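Long-range contact in DNA photolyase (Agrobacterium tumefaciens, PDB 4U63), which probably repairs cyclobutane pyrimidine dimers in DNA with light, as a class III photolyase carrying FAD and a methenyltetrahydrofolate antenna: residues Glu315-Trp327 / Gln404-Phe416. Sequence-based numbering, arbitrary orientation.
Sequences EKNWNDSFDAFSW and QWVAGSGADASPF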
ATOM      1  N   GLU A 315     -13.831  -0.114  -8.555  0.50 23.09           N
ATOM      2  CA  GLU A 315     -15.129  -0.784  -8.789  0.50 28.16           C
ATOM      3  C   GLU A 315     -15.631  -0.812 -10.243  0.50 25.97           C
ATOM      4  O   GLU A 315     -16.380  -1.723 -10.603  0.50 28.39           O
ATOM      5  CB  GLU A 315     -16.201  -0.154  -7.894  0.50 33.22           C
ATOM      6  CG  GLU A 315     -17.609  -0.688  -8.129  0.50 41.73           C
ATOM      7  CD  GLU A 315     -17.693  -2.204  -8.079  0.50 45.61           C
ATOM      8  OE1 GLU A 315     -17.097  -2.822  -7.167  0.50 39.17           O
ATOM      9  OE2 GLU A 315     -18.368  -2.779  -8.959  0.50 46.29           O
ATOM     10  N   LYS A 316     -15.249   0.165 -11.068  1.00 24.96           N
ATOM     11  CA  LYS A 316     -15.683   0.197 -12.475  1.00 24.51           C
ATOM     12  C   LYS A 316     -14.496   0.094 -13.417  1.00 21.53           C
ATOM     13  O   LYS A 316     -13.423   0.618 -13.124  1.00 21.35           O
ATOM     14  CB  LYS A 316     -16.458   1.483 -12.776  1.00 27.80           C
ATOM     15  CG  LYS A 316     -17.787   1.606 -12.049  1.00 31.17           C
ATOM     16  CD  LYS A 316     -18.641   2.686 -12.701  1.00 38.38           C
ATOM     17  CE  LYS A 316     -19.988   2.837 -12.015  1.00 48.01           C
ATOM     18  NZ  LYS A 316     -20.694   4.067 -12.472  1.00 56.63           N
ATOM     19  N   ASN A 317     -14.690  -0.584 -14.547  1.00 21.55           N
ATOM     20  CA  ASN A 317     -13.635  -0.694 -15.546  1.00 21.57           C
ATOM     21  C   ASN A 317     -13.268   0.691 -16.069  1.00 19.68           C
ATOM     22  O   ASN A 317     -14.149   1.488 -16.432  1.00 22.38           O
ATOM     23  CB  ASN A 317     -14.056  -1.567 -16.728  1.00 23.97           C
ATOM     24  CG  ASN A 317     -14.345  -3.008 -16.330  1.00 23.71           C
ATOM     25  OD1 ASN A 317     -13.525  -3.653 -15.690  1.00 24.81           O
ATOM     26  ND2 ASN A 317     -15.501  -3.510 -16.706  1.00 23.65           N
ATOM     27  N   TRP A 318     -11.975   0.981 -16.116  1.00 20.79           N
ATOM     28  CA  TRP A 318     -11.506   2.210 -16.771  1.00 21.57           C
ATOM     29  C   TRP A 318     -11.959   2.232 -18.245  1.00 22.62           C
ATOM     30  O   TRP A 318     -12.408   3.266 -18.760  1.00 23.19           O
ATOM     31  CB  TRP A 318      -9.988   2.321 -16.654  1.00 21.12           C
ATOM     32  CG  TRP A 318      -9.387   3.508 -17.329  1.00 22.14           C
ATOM     33  CD1 TRP A 318      -9.197   3.688 -18.673  1.00 23.99           C
ATOM     34  CD2 TRP A 318      -8.869   4.670 -16.693  1.00 20.22           C
ATOM     35  NE1 TRP A 318      -8.608   4.906 -18.911  1.00 22.68           N
ATOM     36  CE2 TRP A 318      -8.397   5.532 -17.713  1.00 22.13           C
ATOM     37  CE3 TRP A 318      -8.773   5.083 -15.360  1.00 19.94           C
ATOM     38  CZ2 TRP A 318      -7.824   6.777 -17.438  1.00 23.40           C
ATOM     39  CZ3 TRP A 318      -8.199   6.333 -15.081  1.00 20.43           C
ATOM     40  CH2 TRP A 318      -7.735   7.164 -16.122  1.00 22.30           C
ATOM     41  N   ASN A 319     -11.836   1.082 -18.910  1.00 20.15           N
ATOM     42  CA  ASN A 319     -12.297   0.898 -20.272  1.00 24.71           C
ATOM     43  C   ASN A 319     -13.633   0.186 -20.204  1.00 23.32           C
ATOM     44  O   ASN A 319     -13.690  -1.011 -19.887  1.00 25.45           O
ATOM     45  CB  ASN A 319     -11.265   0.084 -21.048  1.00 26.74           C
ATOM     46  CG  ASN A 319     -11.583  -0.037 -22.526  1.00 26.68           C
ATOM     47  OD1 ASN A 319     -12.743   0.065 -22.959  1.00 26.48           O
ATOM     48  ND2 ASN A 319     -10.545  -0.278 -23.323  1.00 27.79           N
ATOM     49  N   ASP A 320     -14.716   0.911 -20.493  1.00 24.09           N
ATOM     50  CA  ASP A 320     -16.066   0.341 -20.361  1.00 25.15           C
ATOM     51  C   ASP A 320     -16.397  -0.743 -21.396  1.00 24.87           C
ATOM     52  O   ASP A 320     -17.425  -1.395 -21.281  1.00 27.22           O
ATOM     53  CB  ASP A 320     -17.156   1.434 -20.333  1.00 26.01           C
ATOM     54  CG  ASP A 320     -17.247   2.243 -21.623  1.00 31.17           C
ATOM     55  OD1 ASP A 320     -16.579   1.909 -22.622  1.00 34.78           O
ATOM     56  OD2 ASP A 320     -18.010   3.232 -21.625  1.00 32.08           O
ATOM     57  N   SER A 321     -15.528  -0.941 -22.391  1.00 25.33           N
ATOM     58  CA  SER A 321     -15.674  -2.061 -23.323  1.00 27.32           C
ATOM     59  C   SER A 321     -15.618  -3.403 -22.598  1.00 26.92           C
ATOM     60  O   SER A 321     -16.137  -4.391 -23.101  1.00 29.26           O
ATOM     61  CB  SER A 321     -14.604  -2.027 -24.418  1.00 31.30           C
ATOM     62  OG  SER A 321     -14.788  -0.923 -25.282  1.00 34.93           O
ATOM     63  N   PHE A 322     -14.987  -3.434 -21.424  1.00 25.16           N
ATOM     64  CA  PHE A 322     -14.936  -4.656 -20.611  1.00 26.64           C
ATOM     65  C   PHE A 322     -16.158  -4.905 -19.737  1.00 26.18           C
ATOM     66  O   PHE A 322     -16.229  -5.938 -19.077  1.00 28.34           O
ATOM     67  CB  PHE A 322     -13.681  -4.657 -19.734  1.00 26.28           C
ATOM     68  CG  PHE A 322     -12.427  -4.970 -20.488  1.00 28.18           C
ATOM     69  CD1 PHE A 322     -12.194  -6.257 -20.965  1.00 28.43           C
ATOM     70  CD2 PHE A 322     -11.478  -3.992 -20.724  1.00 30.79           C
ATOM     71  CE1 PHE A 322     -11.037  -6.557 -21.661  1.00 31.42           C
ATOM     72  CE2 PHE A 322     -10.313  -4.285 -21.423  1.00 31.56           C
ATOM     73  CZ  PHE A 322     -10.089  -5.566 -21.892  1.00 28.61           C
ATOM     74  N   ASP A 323     -17.126  -3.991 -19.729  1.00 25.97           N
ATOM     75  CA  ASP A 323     -18.276  -4.119 -18.830  1.00 22.06           C
ATOM     76  C   ASP A 323     -19.079  -5.384 -19.076  1.00 28.94           C
ATOM     77  O   ASP A 323     -19.585  -5.993 -18.129  1.00 30.71           O
ATOM     78  CB  ASP A 323     -19.215  -2.920 -18.954  1.00 29.22           C
ATOM     79  CG  ASP A 323     -18.671  -1.680 -18.289  1.00 28.15           C
ATOM     80  OD1 ASP A 323     -17.553  -1.710 -17.732  1.00 27.61           O
ATOM     81  OD2 ASP A 323     -19.380  -0.666 -18.324  1.00 29.97           O
ATOM     82  N   ALA A 324     -19.178  -5.782 -20.333  1.00 28.50           N
ATOM     83  CA  ALA A 324     -19.956  -6.960 -20.691  1.00 33.04           C
ATOM     84  C   ALA A 324     -19.150  -8.258 -20.653  1.00 33.14           C
ATOM     85  O   ALA A 324     -19.667  -9.302 -21.032  1.00 31.87           O
ATOM     86  CB  ALA A 324     -20.579  -6.772 -22.065  1.00 29.75           C
ATOM     87  N   PHE A 325     -17.897  -8.203 -20.194  1.00 30.50           N
ATOM     88  CA  PHE A 325     -17.064  -9.397 -20.106  1.00 31.17           C
ATOM     89  C   PHE A 325     -17.751 -10.423 -19.212  1.00 29.47           C
ATOM     90  O   PHE A 325     -18.250 -10.070 -18.145  1.00 31.88           O
ATOM     91  CB  PHE A 325     -15.683  -9.054 -19.554  1.00 28.85           C
ATOM     92  CG  PHE A 325     -14.642 -10.059 -19.895  1.00 29.61           C
ATOM     93  CD1 PHE A 325     -14.485 -11.199 -19.129  1.00 31.02           C
ATOM     94  CD2 PHE A 325     -13.823  -9.872 -20.994  1.00 32.95           C
ATOM     95  CE1 PHE A 325     -13.520 -12.136 -19.453  1.00 34.40           C
ATOM     96  CE2 PHE A 325     -12.854 -10.801 -21.324  1.00 32.89           C
ATOM     97  CZ  PHE A 325     -12.705 -11.936 -20.557  1.00 32.25           C
ATOM     98  N   SER A 326     -17.784 -11.681 -19.651  1.00 28.50           N
ATOM     99  CA  SER A 326     -18.469 -12.741 -18.900  0.50 29.15           C
ATOM    100  C   SER A 326     -17.477 -13.520 -18.039  1.00 29.85           C
ATOM    101  O   SER A 326     -16.796 -14.427 -18.510  1.00 31.63           O
ATOM    102  CB  SER A 326     -19.220 -13.687 -19.841  0.50 30.47           C
ATOM    103  OG  SER A 326     -19.982 -14.631 -19.100  0.50 30.18           O
ATOM    104  N   TRP A 327     -17.400 -13.152 -16.766  1.00 28.28           N
ATOM    105  CA  TRP A 327     -16.473 -13.803 -15.840  1.00 25.90           C
ATOM    106  C   TRP A 327     -17.074 -15.114 -15.395  1.00 28.83           C
ATOM    107  O   TRP A 327     -18.297 -15.250 -15.339  1.00 30.60           O
ATOM    108  CB  TRP A 327     -16.196 -12.919 -14.624  1.00 28.48           C
ATOM    109  CG  TRP A 327     -15.635 -11.589 -14.990  1.00 31.24           C
ATOM    110  CD1 TRP A 327     -16.246 -10.382 -14.863  1.00 33.97           C
ATOM    111  CD2 TRP A 327     -14.351 -11.334 -15.572  1.00 32.27           C
ATOM    112  NE1 TRP A 327     -15.417  -9.382 -15.324  1.00 36.13           N
ATOM    113  CE2 TRP A 327     -14.249  -9.942 -15.764  1.00 35.04           C
ATOM    114  CE3 TRP A 327     -13.278 -12.149 -15.945  1.00 35.63           C
ATOM    115  CZ2 TRP A 327     -13.113  -9.343 -16.315  1.00 38.87           C
ATOM    116  CZ3 TRP A 327     -12.143 -11.555 -16.494  1.00 37.92           C
ATOM    117  CH2 TRP A 327     -12.071 -10.166 -16.677  1.00 41.48           C
ATOM    118  N   GLN A 404      -6.332  -3.086 -12.533  1.00 21.07           N
ATOM    119  CA  GLN A 404      -6.877  -2.651 -13.828  1.00 21.04           C
ATOM    120  C   GLN A 404      -5.873  -2.799 -14.979  1.00 20.08           C
ATOM    121  O   GLN A 404      -6.254  -3.202 -16.081  1.00 21.18           O
ATOM    122  CB  GLN A 404      -7.428  -1.225 -13.758  1.00 20.72           C
ATOM    123  CG  GLN A 404      -8.685  -1.122 -12.899  1.00 20.63           C
ATOM    124  CD  GLN A 404      -9.900  -0.554 -13.636  1.00 18.65           C
ATOM    125  OE1 GLN A 404     -10.093  -0.791 -14.823  1.00 19.23           O
ATOM    126  NE2 GLN A 404     -10.726   0.175 -12.919  1.00 19.58           N
ATOM    127  N   TRP A 405      -4.599  -2.497 -14.727  1.00 19.23           N
ATOM    128  CA  TRP A 405      -3.563  -2.674 -15.766  1.00 18.99           C
ATOM    129  C   TRP A 405      -3.405  -4.143 -16.139  1.00 19.90           C
ATOM    130  O   TRP A 405      -3.337  -4.479 -17.315  1.00 22.05           O
ATOM    131  CB  TRP A 405      -2.213  -2.090 -15.335  1.00 19.86           C
ATOM    132  CG  TRP A 405      -2.169  -0.592 -15.332  1.00 20.70           C
ATOM    133  CD1 TRP A 405      -2.711   0.261 -16.271  1.00 20.68           C
ATOM    134  CD2 TRP A 405      -1.537   0.240 -14.362  1.00 19.37           C
ATOM    135  NE1 TRP A 405      -2.454   1.564 -15.926  1.00 21.81           N
ATOM    136  CE2 TRP A 405      -1.737   1.585 -14.765  1.00 20.01           C
ATOM    137  CE3 TRP A 405      -0.813  -0.010 -13.190  1.00 20.18           C
ATOM    138  CZ2 TRP A 405      -1.252   2.660 -14.027  1.00 19.27           C
ATOM    139  CZ3 TRP A 405      -0.340   1.064 -12.463  1.00 20.47           C
ATOM    140  CH2 TRP A 405      -0.555   2.382 -12.885  1.00 19.70           C
ATOM    141  N   VAL A 406      -3.369  -5.025 -15.137  1.00 20.21           N
ATOM    142  CA  VAL A 406      -3.272  -6.459 -15.420  1.00 21.07           C
ATOM    143  C   VAL A 406      -4.510  -6.942 -16.207  1.00 20.79           C
ATOM    144  O   VAL A 406      -4.395  -7.783 -17.103  1.00 22.76           O
ATOM    145  CB  VAL A 406      -3.070  -7.297 -14.141  1.00 22.48           C
ATOM    146  CG1 VAL A 406      -3.007  -8.784 -14.485  1.00 24.09           C
ATOM    147  CG2 VAL A 406      -1.778  -6.893 -13.444  1.00 21.87           C
ATOM    148  N   ALA A 407      -5.670  -6.378 -15.879  1.00 21.84           N
ATOM    149  CA  ALA A 407      -6.953  -6.723 -16.523  1.00 23.78           C
ATOM    150  C   ALA A 407      -7.118  -6.188 -17.949  1.00 25.00           C
ATOM    151  O   ALA A 407      -8.058  -6.579 -18.644  1.00 28.65           O
ATOM    152  CB  ALA A 407      -8.108  -6.239 -15.658  1.00 24.12           C
ATOM    153  N   GLY A 408      -6.237  -5.284 -18.377  1.00 22.22           N
ATOM    154  CA  GLY A 408      -6.257  -4.773 -19.740  1.00 21.94           C
ATOM    155  C   GLY A 408      -6.882  -3.401 -19.942  1.00 23.20           C
ATOM    156  O   GLY A 408      -7.083  -3.010 -21.081  1.00 23.84           O
ATOM    157  N   SER A 409      -7.185  -2.674 -18.860  1.00 27.01           N
ATOM    158  CA  SER A 409      -7.697  -1.276 -18.964  1.00 21.48           C
ATOM    159  C   SER A 409      -6.587  -0.238 -18.695  1.00 30.14           C
ATOM    160  O   SER A 409      -5.865  -0.363 -17.735  1.00 35.31           O
ATOM    161  CB  SER A 409      -8.825  -1.022 -17.976  1.00 24.57           C
ATOM    162  OG  SER A 409     -10.029  -1.640 -18.380  1.00 31.59           O
ATOM    163  N   GLY A 410      -6.478   0.775 -19.556  1.00 26.75           N
ATOM    164  CA  GLY A 410      -5.510   1.851 -19.370  1.00 25.52           C
ATOM    165  C   GLY A 410      -4.427   1.867 -20.429  1.00 27.20           C
ATOM    166  O   GLY A 410      -4.086   0.835 -21.005  1.00 31.96           O
ATOM    167  N   ALA A 411      -3.859   3.045 -20.660  1.00 26.11           N
ATOM    168  CA  ALA A 411      -2.798   3.209 -21.653  1.00 27.30           C
ATOM    169  C   ALA A 411      -1.573   2.378 -21.347  1.00 28.73           C
ATOM    170  O   ALA A 411      -0.880   1.938 -22.263  1.00 32.95           O
ATOM    171  CB  ALA A 411      -2.405   4.675 -21.788  1.00 31.29           C
ATOM    172  N   ASP A 412      -1.311   2.157 -20.064  1.00 29.13           N
ATOM    173  CA  ASP A 412      -0.162   1.356 -19.629  1.00 28.62           C
ATOM    174  C   ASP A 412      -0.502  -0.119 -19.387  1.00 29.25           C
ATOM    175  O   ASP A 412       0.357  -0.893 -18.923  1.00 31.37           O
ATOM    176  CB  ASP A 412       0.453   1.994 -18.379  1.00 30.97           C
ATOM    177  CG  ASP A 412       1.103   3.336 -18.687  1.00 30.02           C
ATOM    178  OD1 ASP A 412       2.155   3.340 -19.351  1.00 32.04           O
ATOM    179  OD2 ASP A 412       0.568   4.384 -18.275  1.00 27.95           O
ATOM    180  N   ALA A 413      -1.734  -0.510 -19.711  1.00 28.68           N
ATOM    181  CA  ALA A 413      -2.165  -1.891 -19.567  1.00 28.03           C
ATOM    182  C   ALA A 413      -1.555  -2.753 -20.649  1.00 29.49           C
ATOM    183  O   ALA A 413      -1.381  -2.317 -21.782  1.00 33.48           O
ATOM    184  CB  ALA A 413      -3.680  -1.997 -19.636  1.00 27.61           C
ATOM    185  N   SER A 414      -1.240  -3.987 -20.284  1.00 33.31           N
ATOM    186  CA  SER A 414      -0.895  -5.000 -21.250  1.00 36.57           C
ATOM    187  C   SER A 414      -2.223  -5.392 -21.918  1.00 34.11           C
ATOM    188  O   SER A 414      -3.228  -5.554 -21.218  1.00 31.12           O
ATOM    189  CB  SER A 414      -0.266  -6.209 -20.559  1.00 43.04           C
ATOM    190  OG  SER A 414       0.071  -7.216 -21.495  1.00 51.71           O
ATOM    191  N   PRO A 415      -2.240  -5.540 -23.258  1.00 31.34           N
ATOM    192  CA  PRO A 415      -3.481  -5.968 -23.920  1.00 28.92           C
ATOM    193  C   PRO A 415      -3.982  -7.290 -23.350  1.00 27.14           C
ATOM    194  O   PRO A 415      -3.177  -8.126 -22.942  1.00 27.19           O
ATOM    195  CB  PRO A 415      -3.066  -6.124 -25.387  1.00 30.38           C
ATOM    196  CG  PRO A 415      -1.860  -5.273 -25.539  1.00 36.81           C
ATOM    197  CD  PRO A 415      -1.145  -5.340 -24.227  1.00 36.82           C
ATOM    198  N   PHE A 416      -5.297  -7.473 -23.310  1.00 27.28           N
ATOM    199  CA  PHE A 416      -5.877  -8.680 -22.712  1.00 24.23           C
ATOM    200  C   PHE A 416      -5.358  -9.962 -23.369  1.00 26.28           C
ATOM    201  O   PHE A 416      -5.096 -10.958 -22.684  1.00 30.53           O
ATOM    202  CB  PHE A 416      -7.402  -8.669 -22.807  1.00 26.34           C
ATOM    203  CG  PHE A 416      -8.047  -9.728 -21.964  1.00 26.79           C
ATOM    204  CD1 PHE A 416      -8.358  -9.475 -20.641  1.00 30.35           C
ATOM    205  CD2 PHE A 416      -8.318 -10.986 -22.490  1.00 29.00           C
ATOM    206  CE1 PHE A 416      -8.940 -10.451 -19.851  1.00 29.31           C
ATOM    207  CE2 PHE A 416      -8.905 -11.968 -21.709  1.00 28.74           C
ATOM    208  CZ  PHE A 416      -9.215 -11.698 -20.386  1.00 28.42           C
TER
HETATM  209  O   HOH W   1     -10.181  -3.291 -16.262  1.00 40.97           O
HETATM  210  O   HOH W   2      -7.933  -0.860 -22.455  1.00 36.30           O
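The Schellman-capped end of helix 398-407 is where Gln404 and Ser409 meet the loop Lys316-Asn319, a worked example of a side-chain amide bonding to a passing backbone. The carboxamide of Gln404 bonds to the residues that flank Asn317 in sequence. NE2 donates to Lys316 O at 2.7 Å, bent at the hydrogen. OE1 takes a nearly straight bond (177°) from Trp318 N at 2.9 Å. NE2 also reaches Leu313 O, and a water binds OE1 as well as Ser409 OG, so both ends of the amide have two partners and its rotation is fixed. Ser409 OG receives a weak bond of 3.3 Å from Asn319 N. Gly408, at positive phi, brings its O to 3.5 Å from Phe322 CE2, and a second water joins that O to Asn319 ND2. Farther along, Phe325 CE2 lies over one face of the Phe416 ring, the two ring planes inclined at 53°, and CZ of Phe325 comes within 3.5 Å of CZ of Phe416. Polar bonds at one end and aromatic rings at the other thus join segment 315-327, between helices 287-309 and 331-338, to a helix C-terminus in the all-helical FAD-binding domain of the photolyase fold.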